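Local atomic coordinates of uncharacterized protein DUF1344 (PDB entry 3K6O), a protein that is of unknown function but belongs to the NigD-like family, in which an N-terminal OB-type domain is joined to a C-terminal beta sandwich. Residues A[92-97]-A[138-143]; A[99-104]-A[153-158]; A[132-137]-A[170-175]. All coordinates share one frame; numbering follows the deposited sequence. Where two conformers were deposited one is given.

Contact 1: A[92-97]-A[138-143]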
loop_
_atom_site.group_PDB
_atom_site.type_symbol
_atom_site.label_atom_id
_atom_site.label_comp_id
_atom_site.label_asym_id
_atom_site.label_seq_id
_atom_site.Cartn_x
_atom_site.Cartn_y
_atom_site.Cartn_z
ATOM N N GLY A 92 -13.901 -4.738 -9.705
ATOM C CA GLY A 92 -14.175 -4.840 -11.138
ATOM C C GLY A 92 -14.711 -3.530 -11.664
ATOM O O GLY A 92 -15.565 -2.912 -11.032
ATOM N N LEU A 93 -14.152 -3.062 -12.776
ATOM C CA LEU A 93 -14.648 -1.893 -13.474
ATOM C C LEU A 93 -15.455 -2.377 -14.680
ATOM O O LEU A 93 -14.926 -3.071 -15.543
ATOM C CB LEU A 93 -13.457 -1.030 -13.927
ATOM C CG LEU A 93 -13.759 0.044 -14.949
ATOM C CD1 LEU A 93 -14.801 1.039 -14.387
ATOM C CD2 LEU A 93 -12.466 0.780 -15.471
ATOM N N ASN A 94 -16.729 -2.015 -14.746
ATOM C CA ASN A 94 -17.613 -2.462 -15.811
ATOM C C ASN A 94 -18.444 -1.269 -16.300
ATOM O O ASN A 94 -18.360 -0.223 -15.729
ATOM C CB ASN A 94 -18.452 -3.631 -15.296
ATOM C CG ASN A 94 -19.301 -3.260 -14.111
ATOM O OD1 ASN A 94 -20.133 -2.352 -14.192
ATOM N ND2 ASN A 94 -19.141 -3.971 -13.019
ATOM N N PRO A 95 -19.216 -1.412 -17.392
ATOM C CA PRO A 95 -19.976 -0.257 -17.893
ATOM C C PRO A 95 -20.941 0.366 -16.890
ATOM O O PRO A 95 -21.189 1.570 -16.950
ATOM C CB PRO A 95 -20.769 -0.858 -19.056
ATOM C CG PRO A 95 -19.896 -1.914 -19.565
ATOM C CD PRO A 95 -19.277 -2.538 -18.339
ATOM N N ASP A 96 -21.495 -0.420 -15.975
ATOM C CA ASP A 96 -22.469 0.119 -15.004
ATOM C C ASP A 96 -21.872 0.995 -13.894
ATOM O O ASP A 96 -22.449 2.035 -13.574
ATOM C CB ASP A 96 -23.304 -0.992 -14.378
ATOM C CG ASP A 96 -24.063 -1.756 -15.418
ATOM O OD1 ASP A 96 -24.864 -1.142 -16.161
ATOM O OD2 ASP A 96 -23.771 -2.960 -15.540
ATOM N N ASN A 97 -20.743 0.592 -13.325
ATOM C CA ASN A 97 -20.086 1.360 -12.267
ATOM C C ASN A 97 -18.986 2.315 -12.786
ATOM O O ASN A 97 -18.377 3.056 -12.001
ATOM C CB ASN A 97 -19.512 0.436 -11.161
ATOM C CG ASN A 97 -18.379 -0.435 -11.674
ATOM O OD1 ASN A 97 -17.906 -0.233 -12.799
ATOM N ND2 ASN A 97 -17.913 -1.371 -10.854
ATOM N N VAL A 138 -9.788 -3.883 -12.091
ATOM C CA VAL A 138 -9.672 -4.664 -13.321
ATOM C C VAL A 138 -10.669 -4.168 -14.343
ATOM O O VAL A 138 -11.870 -4.169 -14.083
ATOM C CB VAL A 138 -9.937 -6.151 -13.058
ATOM C CG1 VAL A 138 -9.772 -7.036 -14.382
ATOM C CG2 VAL A 138 -9.038 -6.644 -11.915
ATOM N N ASN A 139 -10.178 -3.739 -15.497
ATOM C CA ASN A 139 -11.041 -3.174 -16.518
ATOM C C ASN A 139 -11.687 -4.302 -17.302
ATOM O O ASN A 139 -11.019 -4.964 -18.106
ATOM C CB ASN A 139 -10.226 -2.283 -17.459
ATOM C CG ASN A 139 -11.115 -1.430 -18.390
ATOM O OD1 ASN A 139 -12.209 -1.846 -18.688
ATOM N ND2 ASN A 139 -10.620 -0.264 -18.876
ATOM N N GLU A 140 -12.981 -4.513 -17.081
ATOM C CA GLU A 140 -13.691 -5.617 -17.688
ATOM C C GLU A 140 -14.284 -5.259 -19.057
ATOM O O GLU A 140 -15.016 -6.075 -19.633
ATOM C CB GLU A 140 -14.778 -6.125 -16.736
ATOM C CG GLU A 140 -14.199 -6.646 -15.392
ATOM C CD GLU A 140 -15.246 -6.939 -14.342
ATOM O OE1 GLU A 140 -16.402 -6.619 -14.588
ATOM O OE2 GLU A 140 -14.925 -7.511 -13.273
HETATM N N MSE A 141 -13.965 -4.065 -19.572
HETATM C CA MSE A 141 -14.516 -3.557 -20.827
HETATM C C MSE A 141 -13.582 -3.672 -22.069
HETATM O O MSE A 141 -13.996 -3.332 -23.188
HETATM C CB MSE A 141 -14.850 -2.036 -20.662
HETATM C CG MSE A 141 -16.078 -1.750 -19.792
HETATM SE SE MSE A 141 -16.421 0.128 -19.627
HETATM C CE MSE A 141 -15.435 0.354 -17.917
ATOM N N ILE A 142 -12.340 -4.105 -21.852
ATOM C CA ILE A 142 -11.326 -4.179 -22.876
ATOM C C ILE A 142 -10.860 -5.637 -23.019
ATOM O O ILE A 142 -10.982 -6.388 -22.083
ATOM C CB ILE A 142 -10.137 -3.338 -22.495
ATOM C CG1 ILE A 142 -9.464 -3.840 -21.213
ATOM C CG2 ILE A 142 -10.541 -1.898 -22.279
ATOM C CD1 ILE A 142 -8.214 -3.056 -20.887
ATOM N N PRO A 143 -10.263 -6.006 -24.163
ATOM C CA PRO A 143 -9.870 -7.408 -24.334
ATOM C C PRO A 143 -8.730 -7.893 -23.429
ATOM O O PRO A 143 -7.976 -7.093 -22.846
ATOM C CB PRO A 143 -9.453 -7.505 -25.810
ATOM C CG PRO A 143 -9.339 -6.097 -26.330
ATOM C CD PRO A 143 -10.086 -5.189 -25.387
#
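E140 N donates to L93 O at 2.9 Å, and L93 in turn donates through its own N to V138 O, also at 2.9 Å. L93 is thus bonded through both its backbone polar atoms to the residues on either side of N139, the pattern of a parallel strand pair, and E140 already lies past the end of its strand. Two asparagine side chains shape the turn after L93. N94 OD1 accepts from N97 N in an Asx motif, while N97 OD1 takes N94 N in a nearly straight bond (2.9 Å, 175°) and N97 ND2 reaches back to G92 O. On the other segment N139 OD1 receives M141 N at 3.0 Å, an Asx turn; its ND2 goes to E153. Past this turn the selenomethionine M141 points its CB toward segment 92-97. Its chain bends at the last torsion (chi3 -95°), setting CE against L93 CG at 3.4 Å, tighter than usual van der Waals contact, and the two side chains cross at about a right angle. The P95 ring and the M141 side chain pass one another running in opposing directions, P95 CD 3.6 Å from M141 CG. L93 CD2 also lies beside the N139 amide, these two side chains pointing the same way, and M98 and I101 of the helix 98-101 touch the leucine too. E140 runs extended beside N94; its OE2 comes within 3.5 Å of G92 CA, an approach that the missing side chain of the glycine permits. The whole arrangement is a parallel strand pair fraying into two turns, where strands 75-93 and 133-139 end together at the surface of the NigD-like C-terminal beta sandwich.

Contact 2: A[99-104]-A[153-158]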
loop_
_atom_site.group_PDB
_atom_site.type_symbol
_atom_site.label_atom_id
_atom_site.label_comp_id
_atom_site.label_asym_id
_atom_site.label_seq_id
_atom_site.Cartn_x
_atom_site.Cartn_y
_atom_site.Cartn_z
ATOM N N ASP A 99 -19.044 5.186 -14.272
ATOM C CA ASP A 99 -19.240 6.588 -13.995
ATOM C C ASP A 99 -18.938 6.911 -12.533
ATOM O O ASP A 99 -18.314 7.946 -12.230
ATOM C CB ASP A 99 -20.649 7.037 -14.367
ATOM C CG ASP A 99 -20.798 8.540 -14.323
ATOM O OD1 ASP A 99 -20.227 9.220 -15.202
ATOM O OD2 ASP A 99 -21.485 9.043 -13.415
ATOM N N SER A 100 -19.369 6.044 -11.627
ATOM C CA SER A 100 -19.146 6.295 -10.203
ATOM C C SER A 100 -17.685 6.033 -9.813
ATOM O O SER A 100 -17.202 6.599 -8.851
ATOM C CB SER A 100 -20.128 5.496 -9.324
ATOM O OG SER A 100 -20.370 4.211 -9.851
ATOM N N ILE A 101 -16.974 5.185 -10.559
ATOM C CA ILE A 101 -15.561 4.970 -10.268
ATOM C C ILE A 101 -14.685 6.154 -10.758
ATOM O O ILE A 101 -13.748 6.583 -10.068
ATOM C CB ILE A 101 -15.051 3.632 -10.854
ATOM C CG1 ILE A 101 -15.604 2.427 -10.075
ATOM C CG2 ILE A 101 -13.528 3.564 -10.828
ATOM C CD1 ILE A 101 -15.350 1.086 -10.781
ATOM N N GLY A 102 -15.005 6.697 -11.923
ATOM C CA GLY A 102 -14.352 7.896 -12.417
ATOM C C GLY A 102 -12.955 7.606 -12.976
ATOM O O GLY A 102 -12.517 6.468 -13.034
ATOM N N ASN A 103 -12.287 8.663 -13.431
ATOM C CA ASN A 103 -10.906 8.592 -13.832
ATOM C C ASN A 103 -10.317 9.997 -13.836
ATOM O O ASN A 103 -9.716 10.438 -14.804
ATOM C CB ASN A 103 -10.777 7.959 -15.211
ATOM C CG ASN A 103 -9.345 7.596 -15.540
ATOM O OD1 ASN A 103 -8.501 7.372 -14.631
ATOM N ND2 ASN A 103 -9.042 7.553 -16.839
HETATM N N MSE A 104 -10.488 10.689 -12.727
HETATM C CA MSE A 104 -9.979 12.035 -12.566
HETATM C C MSE A 104 -8.470 12.075 -12.311
HETATM O O MSE A 104 -7.862 11.108 -11.822
HETATM C CB MSE A 104 -10.727 12.686 -11.419
HETATM C CG MSE A 104 -12.248 12.832 -11.705
HETATM SE SE MSE A 104 -13.082 13.750 -10.252
HETATM C CE MSE A 104 -12.713 15.609 -10.840
ATOM N N GLU A 153 -5.865 -0.776 -13.247
ATOM C CA GLU A 153 -5.902 0.672 -13.392
ATOM C C GLU A 153 -6.214 1.315 -12.082
ATOM O O GLU A 153 -7.039 0.825 -11.324
ATOM C CB GLU A 153 -6.919 1.107 -14.463
ATOM C CG GLU A 153 -6.875 0.301 -15.773
ATOM C CD GLU A 153 -7.833 0.851 -16.848
ATOM O OE1 GLU A 153 -8.488 1.890 -16.566
ATOM O OE2 GLU A 153 -7.932 0.229 -17.942
ATOM N N LEU A 154 -5.544 2.419 -11.807
ATOM C CA LEU A 154 -5.870 3.219 -10.651
ATOM C C LEU A 154 -6.841 4.292 -11.114
ATOM O O LEU A 154 -6.574 4.979 -12.081
ATOM C CB LEU A 154 -4.646 3.908 -10.059
ATOM C CG LEU A 154 -3.751 3.281 -8.998
ATOM C CD1 LEU A 154 -2.693 4.369 -8.678
ATOM C CD2 LEU A 154 -4.499 2.812 -7.747
ATOM N N ARG A 155 -7.950 4.421 -10.405
ATOM C CA ARG A 155 -9.011 5.334 -10.751
ATOM C C ARG A 155 -9.269 6.246 -9.548
ATOM O O ARG A 155 -9.613 5.759 -8.466
ATOM C CB ARG A 155 -10.261 4.525 -11.121
ATOM C CG ARG A 155 -10.085 3.626 -12.344
ATOM C CD ARG A 155 -9.774 4.496 -13.570
ATOM N NE ARG A 155 -9.929 3.807 -14.864
ATOM C CZ ARG A 155 -10.964 3.923 -15.690
ATOM N NH1 ARG A 155 -12.012 4.696 -15.417
ATOM N NH2 ARG A 155 -10.921 3.293 -16.845
ATOM N N TYR A 156 -9.108 7.553 -9.741
ATOM C CA TYR A 156 -9.370 8.541 -8.689
ATOM C C TYR A 156 -10.693 9.265 -8.931
ATOM O O TYR A 156 -11.022 9.628 -10.062
ATOM C CB TYR A 156 -8.231 9.575 -8.625
ATOM C CG TYR A 156 -8.409 10.685 -7.593
ATOM C CD1 TYR A 156 -8.433 10.405 -6.248
ATOM C CD2 TYR A 156 -8.564 12.025 -7.983
ATOM C CE1 TYR A 156 -8.553 11.407 -5.303
ATOM C CE2 TYR A 156 -8.712 13.028 -7.051
ATOM C CZ TYR A 156 -8.697 12.704 -5.707
ATOM O OH TYR A 156 -8.858 13.664 -4.760
ATOM N N ASN A 157 -11.448 9.469 -7.856
ATOM C CA ASN A 157 -12.653 10.276 -7.918
ATOM C C ASN A 157 -12.654 11.199 -6.702
ATOM O O ASN A 157 -12.613 10.722 -5.576
ATOM C CB ASN A 157 -13.914 9.410 -7.962
ATOM C CG ASN A 157 -15.099 10.144 -8.548
ATOM O OD1 ASN A 157 -15.134 11.384 -8.581
ATOM N ND2 ASN A 157 -16.081 9.389 -9.041
ATOM N N ASN A 158 -12.669 12.514 -6.931
ATOM C CA ASN A 158 -12.680 13.462 -5.806
ATOM C C ASN A 158 -14.067 13.673 -5.231
ATOM O O ASN A 158 -14.223 14.311 -4.179
ATOM C CB ASN A 158 -12.011 14.784 -6.156
ATOM C CG ASN A 158 -12.749 15.567 -7.207
ATOM O OD1 ASN A 158 -13.916 15.315 -7.502
ATOM N ND2 ASN A 158 -12.058 16.522 -7.795
HETATM O O HOH W 1 -18.388 10.290 -10.261
HETATM O O HOH W 2 -7.854 8.455 -12.154
#
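I101 and R155 cross at about a right angle, I101 CG2 lying 3.4 Å from R155 CB, where the short helix 98-101 and the turn after it pack on strand 149-157 of the C-terminal beta sandwich. Beyond CB the arginine bends at its second torsion (chi2 -62°), bringing CD to 3.3 Å from N103 OD1. The N103 amide lies over one face of the guanidinium, the two planes 30° apart. In the guanidinium plane, NH1 donates to G102 O at 3.0 Å, approaching from above the plane of that carbonyl. NE and NH2 meanwhile grip E153 side-on, both ending on OE1, with NH2 to OE1 at 2.8 Å. An alanine in place of R155 would probably leave the E153 carboxylate without its salt-bridge mate, G102 O without this donor and the N103 amide with no flat partner beneath it. Farther along the strand, N157 turns its ND2 to S100 O (3.0 Å), sitting 57° out of the plane of that carbonyl, and a water joins the same ND2 to D99 O. The selenomethionine M104 crosses N158 at about a right angle, its SE and CE against the amide, while M104 N donates to Y156 O at 2.9 Å. The hydroxyl of Y156 bonds to N125. Beside the M104-Y156 backbone bond a second water accepts from Y156 N and donates both to N103 OD1 (2.8 Å) and to M104 O (2.7 Å).

Contact 3: A[132-137]-A[170-175]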
loop_
_atom_site.group_PDB
_atom_site.type_symbol
_atom_site.label_atom_id
_atom_site.label_comp_id
_atom_site.label_asym_id
_atom_site.label_seq_id
_atom_site.Cartn_x
_atom_site.Cartn_y
_atom_site.Cartn_z
ATOM N N PRO A 132 -12.668 11.740 -0.927
ATOM C CA PRO A 132 -12.300 11.128 -2.217
ATOM C C PRO A 132 -11.969 9.637 -2.176
ATOM O O PRO A 132 -11.522 9.119 -1.145
ATOM C CB PRO A 132 -11.034 11.906 -2.636
ATOM C CG PRO A 132 -11.081 13.154 -1.905
ATOM C CD PRO A 132 -11.714 12.808 -0.571
ATOM N N ILE A 133 -12.149 8.992 -3.339
ATOM C CA ILE A 133 -11.865 7.558 -3.529
ATOM C C ILE A 133 -10.721 7.339 -4.535
ATOM O O ILE A 133 -10.667 7.973 -5.605
ATOM C CB ILE A 133 -13.141 6.771 -4.016
ATOM C CG1 ILE A 133 -13.727 7.324 -5.327
ATOM C CG2 ILE A 133 -14.230 6.824 -2.973
ATOM C CD1 ILE A 133 -14.913 6.480 -5.882
ATOM N N LEU A 134 -9.778 6.505 -4.141
ATOM C CA LEU A 134 -8.807 5.918 -5.041
ATOM C C LEU A 134 -9.047 4.390 -5.120
ATOM O O LEU A 134 -8.891 3.682 -4.124
ATOM C CB LEU A 134 -7.390 6.204 -4.556
ATOM C CG LEU A 134 -6.275 5.789 -5.537
ATOM C CD1 LEU A 134 -6.268 6.657 -6.818
ATOM C CD2 LEU A 134 -4.907 5.806 -4.881
ATOM N N ASN A 135 -9.380 3.884 -6.310
ATOM C CA ASN A 135 -9.525 2.439 -6.515
ATOM C C ASN A 135 -8.486 1.838 -7.492
ATOM O O ASN A 135 -7.932 2.515 -8.376
ATOM C CB ASN A 135 -10.915 2.134 -7.057
ATOM C CG ASN A 135 -12.005 2.278 -6.030
ATOM O OD1 ASN A 135 -12.828 3.223 -6.078
ATOM N ND2 ASN A 135 -12.054 1.361 -5.127
ATOM N N LEU A 136 -8.252 0.560 -7.325
ATOM C CA LEU A 136 -7.421 -0.256 -8.218
ATOM C C LEU A 136 -8.341 -1.273 -8.845
ATOM O O LEU A 136 -8.936 -2.101 -8.148
ATOM C CB LEU A 136 -6.331 -0.991 -7.445
ATOM C CG LEU A 136 -5.274 -1.737 -8.276
ATOM C CD1 LEU A 136 -4.500 -0.769 -9.172
ATOM C CD2 LEU A 136 -4.342 -2.511 -7.362
ATOM N N VAL A 137 -8.523 -1.166 -10.160
ATOM C CA VAL A 137 -9.581 -1.884 -10.795
ATOM C C VAL A 137 -9.056 -2.807 -11.853
ATOM O O VAL A 137 -8.028 -2.544 -12.459
ATOM C CB VAL A 137 -10.566 -0.890 -11.409
ATOM C CG1 VAL A 137 -10.923 0.215 -10.366
ATOM C CG2 VAL A 137 -9.974 -0.315 -12.684
ATOM N N VAL A 170 -2.310 4.227 0.761
ATOM C CA VAL A 170 -3.220 3.109 0.701
ATOM C C VAL A 170 -2.456 1.885 0.179
ATOM O O VAL A 170 -1.482 2.012 -0.614
ATOM C CB VAL A 170 -4.414 3.431 -0.226
ATOM C CG1 VAL A 170 -3.888 3.736 -1.592
ATOM C CG2 VAL A 170 -5.378 2.263 -0.323
ATOM N N SER A 171 -2.893 0.711 0.635
ATOM C CA SER A 171 -2.364 -0.562 0.177
ATOM C C SER A 171 -3.512 -1.352 -0.403
ATOM O O SER A 171 -4.498 -1.551 0.286
ATOM C CB SER A 171 -1.745 -1.350 1.318
ATOM O OG SER A 171 -0.503 -0.804 1.688
ATOM N N PHE A 172 -3.386 -1.762 -1.675
ATOM C CA PHE A 172 -4.363 -2.595 -2.343
ATOM C C PHE A 172 -3.913 -4.014 -2.294
ATOM O O PHE A 172 -2.834 -4.299 -2.717
ATOM C CB PHE A 172 -4.472 -2.164 -3.793
ATOM C CG PHE A 172 -4.940 -0.733 -3.955
ATOM C CD1 PHE A 172 -6.284 -0.435 -3.876
ATOM C CD2 PHE A 172 -4.036 0.298 -4.178
ATOM C CE1 PHE A 172 -6.732 0.854 -4.017
ATOM C CE2 PHE A 172 -4.469 1.619 -4.336
ATOM C CZ PHE A 172 -5.823 1.891 -4.238
ATOM N N LYS A 173 -4.736 -4.919 -1.788
ATOM C CA LYS A 173 -4.416 -6.327 -1.837
ATOM C C LYS A 173 -4.401 -6.842 -3.264
ATOM O O LYS A 173 -5.406 -6.734 -3.979
ATOM C CB LYS A 173 -5.398 -7.160 -1.005
ATOM C CG LYS A 173 -5.114 -7.107 0.488
ATOM C CD LYS A 173 -5.938 -8.146 1.287
ATOM C CE LYS A 173 -5.346 -9.584 1.139
ATOM N NZ LYS A 173 -3.876 -9.595 1.432
ATOM N N LEU A 174 -3.280 -7.433 -3.663
ATOM C CA LEU A 174 -3.100 -7.880 -5.059
ATOM C C LEU A 174 -3.807 -9.207 -5.389
ATOM O O LEU A 174 -4.294 -9.414 -6.517
ATOM C CB LEU A 174 -1.630 -7.929 -5.403
ATOM C CG LEU A 174 -0.999 -6.544 -5.700
ATOM C CD1 LEU A 174 0.538 -6.621 -5.822
ATOM C CD2 LEU A 174 -1.585 -5.890 -6.967
ATOM N N ASP A 175 -3.872 -10.072 -4.382
ATOM C CA ASP A 175 -4.462 -11.392 -4.457
ATOM C C ASP A 175 -3.948 -12.097 -5.699
ATOM O O ASP A 175 -2.740 -12.374 -5.753
ATOM C CB ASP A 175 -5.989 -11.301 -4.370
ATOM C CG ASP A 175 -6.460 -10.812 -3.006
ATOM O OD1 ASP A 175 -5.789 -11.141 -2.049
ATOM O OD2 ASP A 175 -7.472 -10.091 -2.891
#
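The F172 ring has L136 CB over one face, 3.8 Å from the ring centroid and 19° off its normal, a CH-pi contact, and V170 CG2 over the opposite face, offset toward the rim. At its edge, in plane, sits L134 O, 3.6 Å from F172 CZ. The ring fills the space between strands 133-137 and 170-173, which face each other inside the C-terminal beta sandwich, their axes 8.4 Å apart at closest approach and their directions 27° from parallel. No hydrogen bond passes between them; the contact is side-chain packing. L136 crosses F172 obliquely; its CG, anti to the backbone N (chi1 -172°), carries the CD2 that lies 3.6 Å from F172 CB. The L134 and F172 side chains cross at about a right angle, L134 CD2 lying near F172 CZ. V170, F172, L134 and L136 all point their side chains into the gap. L154 of strand 149-157 also touches F172; from strand 117-125, which pairs with 165-173, F122 touches L134 and L118 touches L136. Next to the ring, L134 CD2 meets V170 CG1 at 4.0 Å.

In the fold
Contact 3 is the buried one, mostly apolar side-chain packing, with no hydrogen bond, between facing strands; contact 1 is at the surface and contact 2 partly buried, and both rely on backbone bonds, asparagine amides and turns. Strand 133-139 serves contact 3 with its earlier residues and contact 1 with its last ones. Strand 149-157, which carries contact 2, pairs antiparallel with it: E153 O meets V137 N and R155 N meets N135 O, so contacts 2 and 3 sit on neighbouring strands. Contacts 1 and 2 join where N139 reaches E153 and L93 packs on I101 and R155. Charge appears in the outer two contacts, and contact 2 includes a salt bridge, formed within segment 153-158.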